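Local coordinates for uncharacterized NTF2-like protein (PDB 3F40) that is of unknown function but has the NTF2-like fold of the SnoaL-like family, whose members often bind small molecules or act as enzymes, and forms a two-chain assembly, at residues Leu11-Ile16 and His64-Glu69; Phe35-Pro40 and Glu48-Asp53; Gly90-Glu95 and Thr100-Tyr105. All coordinates share one frame; numbering follows the deposited sequence.

Contact 1 of 3, residues Leu11-Ile16 and His64-Glu69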
# COMPACT_ATOMS: atom_id res chain seq x y z
N LEU A 11 3.31 16.79 -7.73
CA LEU A 11 3.43 17.19 -6.30
C LEU A 11 3.96 16.11 -5.42
O LEU A 11 4.80 16.33 -4.52
CB LEU A 11 2.09 17.56 -5.69
CG LEU A 11 1.44 18.83 -6.17
CD1 LEU A 11 0.02 18.98 -5.59
CD2 LEU A 11 2.28 20.06 -5.81
N VAL A 12 3.44 14.92 -5.62
CA VAL A 12 3.91 13.85 -4.75
C VAL A 12 5.37 13.54 -5.02
O VAL A 12 6.18 13.38 -4.09
CB VAL A 12 3.02 12.59 -4.82
CG1 VAL A 12 3.62 11.45 -4.03
CG2 VAL A 12 1.58 12.94 -4.34
N LEU A 13 5.73 13.46 -6.29
CA LEU A 13 7.13 13.16 -6.61
C LEU A 13 8.07 14.27 -6.16
O LEU A 13 9.22 13.99 -5.79
CB LEU A 13 7.27 12.83 -8.09
CG LEU A 13 6.60 11.52 -8.44
CD1 LEU A 13 6.84 11.18 -9.93
CD2 LEU A 13 7.05 10.34 -7.56
N GLU A 14 7.61 15.50 -6.25
CA GLU A 14 8.41 16.63 -5.76
C GLU A 14 8.61 16.53 -4.26
O GLU A 14 9.68 16.84 -3.75
CB GLU A 14 7.76 17.95 -6.08
CG GLU A 14 7.78 18.27 -7.53
CD GLU A 14 7.06 19.53 -7.85
OE1 GLU A 14 6.46 20.15 -6.88
OE2 GLU A 14 7.08 19.83 -9.08
N PHE A 15 7.57 16.13 -3.55
CA PHE A 15 7.69 15.96 -2.08
C PHE A 15 8.72 14.91 -1.75
O PHE A 15 9.59 15.12 -0.89
CB PHE A 15 6.30 15.59 -1.49
CG PHE A 15 6.30 15.36 -0.00
CD1 PHE A 15 6.47 16.43 0.87
CD2 PHE A 15 6.09 14.11 0.54
CE1 PHE A 15 6.49 16.23 2.23
CE2 PHE A 15 6.10 13.93 1.90
CZ PHE A 15 6.29 15.00 2.74
N ILE A 16 8.66 13.77 -2.44
CA ILE A 16 9.62 12.71 -2.20
C ILE A 16 11.02 13.18 -2.57
O ILE A 16 11.97 12.91 -1.82
CB ILE A 16 9.28 11.43 -2.96
CG1 ILE A 16 7.94 10.89 -2.50
CG2 ILE A 16 10.37 10.39 -2.80
CD1 ILE A 16 7.86 10.52 -1.02
N HIS A 64 9.32 2.45 -6.35
CA HIS A 64 9.25 1.34 -7.30
C HIS A 64 8.02 1.40 -8.18
O HIS A 64 8.06 1.02 -9.34
CB HIS A 64 9.31 0.01 -6.57
CG HIS A 64 10.64 -0.23 -5.97
ND1 HIS A 64 10.84 -0.39 -4.62
CD2 HIS A 64 11.86 -0.28 -6.54
CE1 HIS A 64 12.14 -0.56 -4.39
NE2 HIS A 64 12.78 -0.49 -5.54
N LYS A 65 6.90 1.86 -7.63
CA LYS A 65 5.63 1.94 -8.37
C LYS A 65 4.84 3.11 -7.86
O LYS A 65 4.92 3.46 -6.69
CB LYS A 65 4.80 0.67 -8.21
CG LYS A 65 5.48 -0.56 -8.72
CD LYS A 65 4.68 -1.80 -8.40
CE LYS A 65 5.43 -3.10 -8.75
NZ LYS A 65 5.58 -3.37 -10.20
N MSE A 66 4.10 3.72 -8.77
CA MSE A 66 3.23 4.83 -8.44
C MSE A 66 1.89 4.61 -9.09
O MSE A 66 1.81 4.26 -10.29
CB MSE A 66 3.86 6.11 -8.94
CG MSE A 66 3.01 7.34 -8.73
SE MSE A 66 4.01 8.88 -9.15
CE MSE A 66 3.02 10.05 -8.14
N PHE A 67 0.86 4.83 -8.31
CA PHE A 67 -0.51 4.75 -8.74
C PHE A 67 -1.24 6.03 -8.43
O PHE A 67 -0.94 6.71 -7.47
CB PHE A 67 -1.29 3.64 -7.99
CG PHE A 67 -0.68 2.29 -8.07
CD1 PHE A 67 0.29 1.89 -7.19
CD2 PHE A 67 -1.16 1.37 -9.00
CE1 PHE A 67 0.81 0.61 -7.26
CE2 PHE A 67 -0.63 0.09 -9.07
CZ PHE A 67 0.37 -0.27 -8.21
N GLU A 68 -2.23 6.37 -9.27
CA GLU A 68 -3.13 7.50 -8.98
C GLU A 68 -4.57 7.12 -9.31
O GLU A 68 -4.85 6.44 -10.29
CB GLU A 68 -2.81 8.80 -9.76
CG GLU A 68 -3.64 10.02 -9.23
CD GLU A 68 -3.20 11.38 -9.79
OE1 GLU A 68 -3.02 11.50 -11.00
OE2 GLU A 68 -3.01 12.33 -8.99
N GLU A 69 -5.46 7.59 -8.45
CA GLU A 69 -6.91 7.42 -8.65
C GLU A 69 -7.56 8.61 -7.97
O GLU A 69 -7.53 8.73 -6.77
CB GLU A 69 -7.37 6.09 -8.07
CG GLU A 69 -8.81 5.72 -8.37
CD GLU A 69 -9.01 5.54 -9.85
OE1 GLU A 69 -8.31 4.70 -10.45
OE2 GLU A 69 -9.86 6.26 -10.40
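Leu13 and Met66 reach toward each other tip to tip, joining the N-terminal helix 8-20 of this NTF2-like fold to strand 60-69, an outermost strand of the curved sheet within this chain. Met66 is a selenomethionine held almost straight: CG lies anti to the backbone N (chi1 177°) and the chain stays extended beyond it, which carries SE and CE across to the helix. Leu13 comes from its helix with CG beside the backbone N, and its forked end receives the selenium. SE rests against both prongs of the fork, 3.7 Å from Leu13 CD1 and 3.7 Å from Leu13 CD2, so it straddles the isopropyl group instead of leaning on one methyl. The chain of Met66 then runs on toward Val12, whose CB bond points at the strand. This is small, purely apolar packing between backbones that stay well apart, the CA atoms of Leu13 and Met66 being 9.4 Å from each other. Val73 and Leu75 of the adjoining strand 72-81 also pack on Met66, while Phe67, the next residue along the strand, turns to the other side of the sheet and meets Phe67 of the second subunit. Val12 is buried and also packs on Leu94 of strand 84-95. The methyl CE of Met66 ends the reach, settling 3.9 Å from Leu13 CG and 4.2 Å from Val12 CB.

Contact 2 of 3, residues Phe35-Pro40 and Glu48-Asp53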
# COMPACT_ATOMS: atom_id res chain seq x y z
N PHE A 35 -2.13 19.03 7.57
CA PHE A 35 -1.74 17.68 7.12
C PHE A 35 -1.74 16.72 8.29
O PHE A 35 -1.28 17.05 9.39
CB PHE A 35 -0.35 17.78 6.54
CG PHE A 35 0.37 16.47 6.32
CD1 PHE A 35 0.22 15.77 5.14
CD2 PHE A 35 1.23 15.96 7.30
CE1 PHE A 35 0.91 14.61 4.94
CE2 PHE A 35 1.91 14.79 7.10
CZ PHE A 35 1.77 14.12 5.91
N THR A 36 -2.24 15.52 8.04
CA THR A 36 -2.10 14.45 8.99
C THR A 36 -1.24 13.32 8.47
O THR A 36 -1.20 13.04 7.29
CB THR A 36 -3.46 13.86 9.39
OG1 THR A 36 -4.09 13.24 8.27
CG2 THR A 36 -4.38 14.96 9.96
N PHE A 37 -0.56 12.70 9.42
CA PHE A 37 0.23 11.50 9.20
C PHE A 37 -0.30 10.36 10.05
O PHE A 37 -0.55 10.55 11.24
CB PHE A 37 1.70 11.71 9.57
CG PHE A 37 2.51 10.47 9.50
CD1 PHE A 37 2.98 10.01 8.26
CD2 PHE A 37 2.80 9.73 10.63
CE1 PHE A 37 3.72 8.83 8.18
CE2 PHE A 37 3.54 8.56 10.54
CZ PHE A 37 3.98 8.12 9.33
N ASN A 38 -0.41 9.18 9.45
CA ASN A 38 -0.66 7.93 10.15
C ASN A 38 0.27 6.87 9.66
O ASN A 38 0.38 6.62 8.47
CB ASN A 38 -2.06 7.46 9.94
CG ASN A 38 -3.00 8.16 10.76
OD1 ASN A 38 -3.38 7.69 11.88
ND2 ASN A 38 -3.42 9.28 10.28
N GLY A 39 0.95 6.24 10.60
CA GLY A 39 1.83 5.14 10.29
C GLY A 39 1.74 4.10 11.39
O GLY A 39 1.02 4.30 12.39
N PRO A 40 2.49 3.02 11.23
CA PRO A 40 2.44 1.95 12.24
C PRO A 40 2.78 2.41 13.66
O PRO A 40 2.32 1.83 14.67
CB PRO A 40 3.53 1.00 11.77
CG PRO A 40 3.73 1.25 10.37
CD PRO A 40 3.30 2.66 10.06
N GLU A 48 3.74 21.14 10.46
CA GLU A 48 4.89 21.60 11.23
C GLU A 48 5.51 20.45 12.02
O GLU A 48 6.71 20.21 12.00
CB GLU A 48 4.45 22.72 12.17
CG GLU A 48 5.58 23.30 13.03
N ARG A 49 4.66 19.74 12.72
CA ARG A 49 5.10 18.66 13.56
C ARG A 49 5.69 17.54 12.72
O ARG A 49 6.74 17.01 13.01
CB ARG A 49 3.93 18.12 14.39
CG ARG A 49 4.26 16.87 15.15
CD ARG A 49 5.55 17.00 15.97
NE ARG A 49 5.77 15.74 16.70
CZ ARG A 49 5.25 15.50 17.90
NH1 ARG A 49 4.56 16.44 18.53
NH2 ARG A 49 5.45 14.33 18.49
N TYR A 50 5.03 17.18 11.62
CA TYR A 50 5.55 16.08 10.79
C TYR A 50 6.90 16.47 10.17
O TYR A 50 7.84 15.69 10.15
CB TYR A 50 4.56 15.65 9.71
CG TYR A 50 4.99 14.39 8.98
CD1 TYR A 50 5.13 13.19 9.65
CD2 TYR A 50 5.24 14.39 7.61
CE1 TYR A 50 5.51 12.04 8.99
CE2 TYR A 50 5.64 13.26 6.93
CZ TYR A 50 5.77 12.08 7.62
OH TYR A 50 6.12 10.93 6.97
N MSE A 51 7.00 17.71 9.69
CA MSE A 51 8.28 18.13 9.05
C MSE A 51 9.42 18.26 10.06
O MSE A 51 10.55 18.01 9.74
CB MSE A 51 8.09 19.40 8.26
CG MSE A 51 7.24 19.15 7.01
SE MSE A 51 7.90 17.74 5.83
CE MSE A 51 9.76 18.20 5.82
N ASN A 52 9.10 18.63 11.30
CA ASN A 52 10.14 18.67 12.34
C ASN A 52 10.68 17.26 12.56
O ASN A 52 11.90 17.03 12.70
CB ASN A 52 9.62 19.27 13.65
CG ASN A 52 9.44 20.77 13.59
OD1 ASN A 52 10.02 21.44 12.74
ND2 ASN A 52 8.66 21.31 14.53
N ASP A 53 9.77 16.29 12.61
CA ASP A 53 10.19 14.89 12.71
C ASP A 53 11.03 14.48 11.51
O ASP A 53 12.07 13.84 11.63
CB ASP A 53 9.01 13.92 12.81
CG ASP A 53 8.36 13.92 14.15
OD1 ASP A 53 8.91 14.48 15.09
OD2 ASP A 53 7.24 13.38 14.21
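Asp53 OD2, salt-bridged to Arg44 and reached by Arg49 NE over a long 3.7 Å, marks the polar flank of the helix whose Tyr50 meets Phe37 and Phe35. Those three rings form an aromatic cluster. Tyr50 and Phe37 make an offset stack, centroids 4.6 Å apart and planes only 19° from parallel. The overlap is through the rim: Tyr50 CE1 stands over one face of the Phe37 ring, 3.3 Å from Phe37 CD1, and the hydroxyl OH carries on past, 3.4 Å from Phe37 CE1. Phe35 approaches from the same side of the tyrosine, at a slant, its plane turned 40° and its CE2 3.4 Å from Tyr50 CD2. With CG anti to the backbone N (chi1 -171°), Tyr50 swings its ring off the helix toward the strand and lays one side of it across the two phenylalanines, Phe37 toward its CE1 and hydroxyl end and Phe35 toward CD2 and CG. A second conformer of Tyr50 was modelled, so this geometry describes one of two. Strand 35-39 pairs on one side with strand 42-45 and on the other with strand 98-105, whose Leu102 touches Tyr50; helix 47-57 lies against the sheet here, with Met51 turned to helix 24-29.

Contact 3 of 3, residues Gly90-Glu95 and Thr100-Tyr105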
# COMPACT_ATOMS: atom_id res chain seq x y z
N GLY A 90 2.69 3.83 0.61
CA GLY A 90 2.31 5.14 1.13
C GLY A 90 1.14 5.68 0.34
O GLY A 90 1.19 5.80 -0.88
N LEU A 91 0.07 6.03 1.06
CA LEU A 91 -1.16 6.54 0.48
C LEU A 91 -1.28 8.03 0.80
O LEU A 91 -1.41 8.43 1.96
CB LEU A 91 -2.35 5.79 1.06
CG LEU A 91 -3.72 6.25 0.64
CD1 LEU A 91 -3.97 6.02 -0.85
CD2 LEU A 91 -4.78 5.53 1.50
N TYR A 92 -1.16 8.85 -0.24
CA TYR A 92 -1.19 10.30 -0.15
C TYR A 92 -2.52 10.81 -0.68
O TYR A 92 -2.92 10.46 -1.81
CB TYR A 92 -0.03 10.91 -0.98
CG TYR A 92 1.33 10.51 -0.55
CD1 TYR A 92 1.86 9.27 -0.88
CD2 TYR A 92 2.12 11.35 0.18
CE1 TYR A 92 3.10 8.87 -0.42
CE2 TYR A 92 3.37 10.95 0.66
CZ TYR A 92 3.85 9.70 0.37
OH TYR A 92 5.06 9.28 0.84
N HIS A 93 -3.17 11.68 0.10
CA HIS A 93 -4.40 12.32 -0.34
C HIS A 93 -4.10 13.79 -0.64
O HIS A 93 -3.39 14.43 0.14
CB HIS A 93 -5.49 12.23 0.73
CG HIS A 93 -6.83 12.69 0.27
ND1 HIS A 93 -7.63 11.91 -0.53
CD2 HIS A 93 -7.51 13.84 0.50
CE1 HIS A 93 -8.76 12.57 -0.78
NE2 HIS A 93 -8.69 13.75 -0.19
N LEU A 94 -4.64 14.27 -1.74
CA LEU A 94 -4.42 15.67 -2.17
C LEU A 94 -5.72 16.37 -2.38
O LEU A 94 -6.70 15.82 -2.91
CB LEU A 94 -3.62 15.68 -3.48
CG LEU A 94 -2.22 15.03 -3.31
CD1 LEU A 94 -2.24 13.59 -3.78
CD2 LEU A 94 -1.10 15.81 -4.01
N GLU A 95 -5.71 17.62 -1.95
CA GLU A 95 -6.84 18.50 -2.15
C GLU A 95 -6.29 19.88 -2.31
O GLU A 95 -5.38 20.29 -1.62
CB GLU A 95 -7.80 18.50 -0.98
CG GLU A 95 -8.45 17.16 -0.81
CD GLU A 95 -9.60 17.12 0.15
OE1 GLU A 95 -9.95 18.15 0.76
OE2 GLU A 95 -10.20 16.03 0.25
N THR A 100 -2.83 16.54 1.86
CA THR A 100 -3.55 16.73 3.11
C THR A 100 -3.36 15.57 4.10
O THR A 100 -3.59 15.74 5.28
CB THR A 100 -5.05 16.96 2.87
OG1 THR A 100 -5.59 15.82 2.25
CG2 THR A 100 -5.31 18.22 2.01
N SER A 101 -2.94 14.41 3.61
CA SER A 101 -2.67 13.28 4.48
C SER A 101 -1.75 12.28 3.84
O SER A 101 -1.72 12.12 2.64
CB SER A 101 -3.97 12.57 4.87
OG SER A 101 -4.63 11.98 3.78
N LEU A 102 -1.10 11.55 4.73
CA LEU A 102 -0.31 10.35 4.39
C LEU A 102 -0.67 9.25 5.38
O LEU A 102 -0.68 9.48 6.58
CB LEU A 102 1.18 10.66 4.48
CG LEU A 102 2.13 9.46 4.36
CD1 LEU A 102 1.94 8.66 3.06
CD2 LEU A 102 3.57 9.93 4.45
N HIS A 103 -0.99 8.09 4.84
CA HIS A 103 -1.10 6.87 5.59
C HIS A 103 -0.07 5.90 5.03
O HIS A 103 -0.13 5.61 3.84
CB HIS A 103 -2.48 6.25 5.39
CG HIS A 103 -3.57 7.00 6.05
ND1 HIS A 103 -4.05 8.20 5.56
CD2 HIS A 103 -4.30 6.72 7.16
CE1 HIS A 103 -5.02 8.64 6.36
NE2 HIS A 103 -5.19 7.76 7.34
N VAL A 104 0.88 5.48 5.86
CA VAL A 104 1.94 4.58 5.38
C VAL A 104 1.78 3.22 6.05
O VAL A 104 1.47 3.11 7.23
CB VAL A 104 3.36 5.22 5.57
CG1 VAL A 104 3.73 5.39 7.01
CG2 VAL A 104 4.40 4.42 4.81
N TYR A 105 1.98 2.20 5.24
CA TYR A 105 1.74 0.80 5.61
C TYR A 105 3.03 0.00 5.53
O TYR A 105 3.62 -0.08 4.47
CB TYR A 105 0.73 0.16 4.66
CG TYR A 105 -0.61 0.81 4.58
CD1 TYR A 105 -0.81 1.91 3.77
CD2 TYR A 105 -1.69 0.30 5.28
CE1 TYR A 105 -2.06 2.49 3.68
CE2 TYR A 105 -2.92 0.86 5.18
CZ TYR A 105 -3.11 1.98 4.38
OH TYR A 105 -4.36 2.53 4.24
O HOH W 1 -3.81 9.46 3.08
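Leu91 and His103 form a hydrogen-bonded pair in the antiparallel beta hairpin of strands 84-95 and 98-105, central strands of the NTF2-like sheet. Leu91 N gives its proton to His103 O at 2.8 Å, and His103 N answers to Leu91 O at 2.9 Å. The Leu91 side chain lies alongside Tyr105, both pointing the same way, with Leu91 CB near the edge of the tyrosine ring; Phe67 of the second subunit packs on Leu91 as well. At the turn end Thr100 and Ser101 both face His93, a classic beta bulge. His93 O takes a bond from Thr100 N at 2.8 Å and only a weak one from Ser101 N. The first torsion of His93 (chi1 -172°) brings its ring up to Thr100, whose OG1 sits at the ring edge, 3.3 Å from His93 CD2, while Thr100 CG2 leans on Glu95 CB. Two bonds fix the rotation of the imidazole: NE2 donates to Glu95 OE2 at 2.8 Å, almost exactly in the ring plane, and ND1 is hydrogen-bonded to Asp72. On the other face of the sheet, Leu102 lies beside Tyr92 and lays CD1 over the middle of its ring, a CH-pi contact 14° off the normal; the phenol OH continues to Tyr77. Back on the histidine face, one water donates to Leu91 O at 2.8 Å and joins it to Ser101 OG at 2.7 Å and to His103 ND1 at 2.8 Å.

All three contacts meet on one curved sheet. Contact 3 is its inner seam, two neighbouring strands joined by backbone bonds and by far the largest buried area. Contacts 1 and 2 lay helices against it on opposite sides of the chain's centre and rely on side chains alone: a few aliphatic and selenium contacts at the partly exposed edge in contact 1, aromatic rings in contact 2. Contact 3 touches both. Ile16 of helix 8-20 reaches Tyr92 while Leu11 and Val12 pack on Leu94, and strand 35-39 joins strand 98-105 through Asn38 with Leu102 and Val104. Contacts 1 and 3 also meet the second subunit, through the sheet face turned away from helix 8-20.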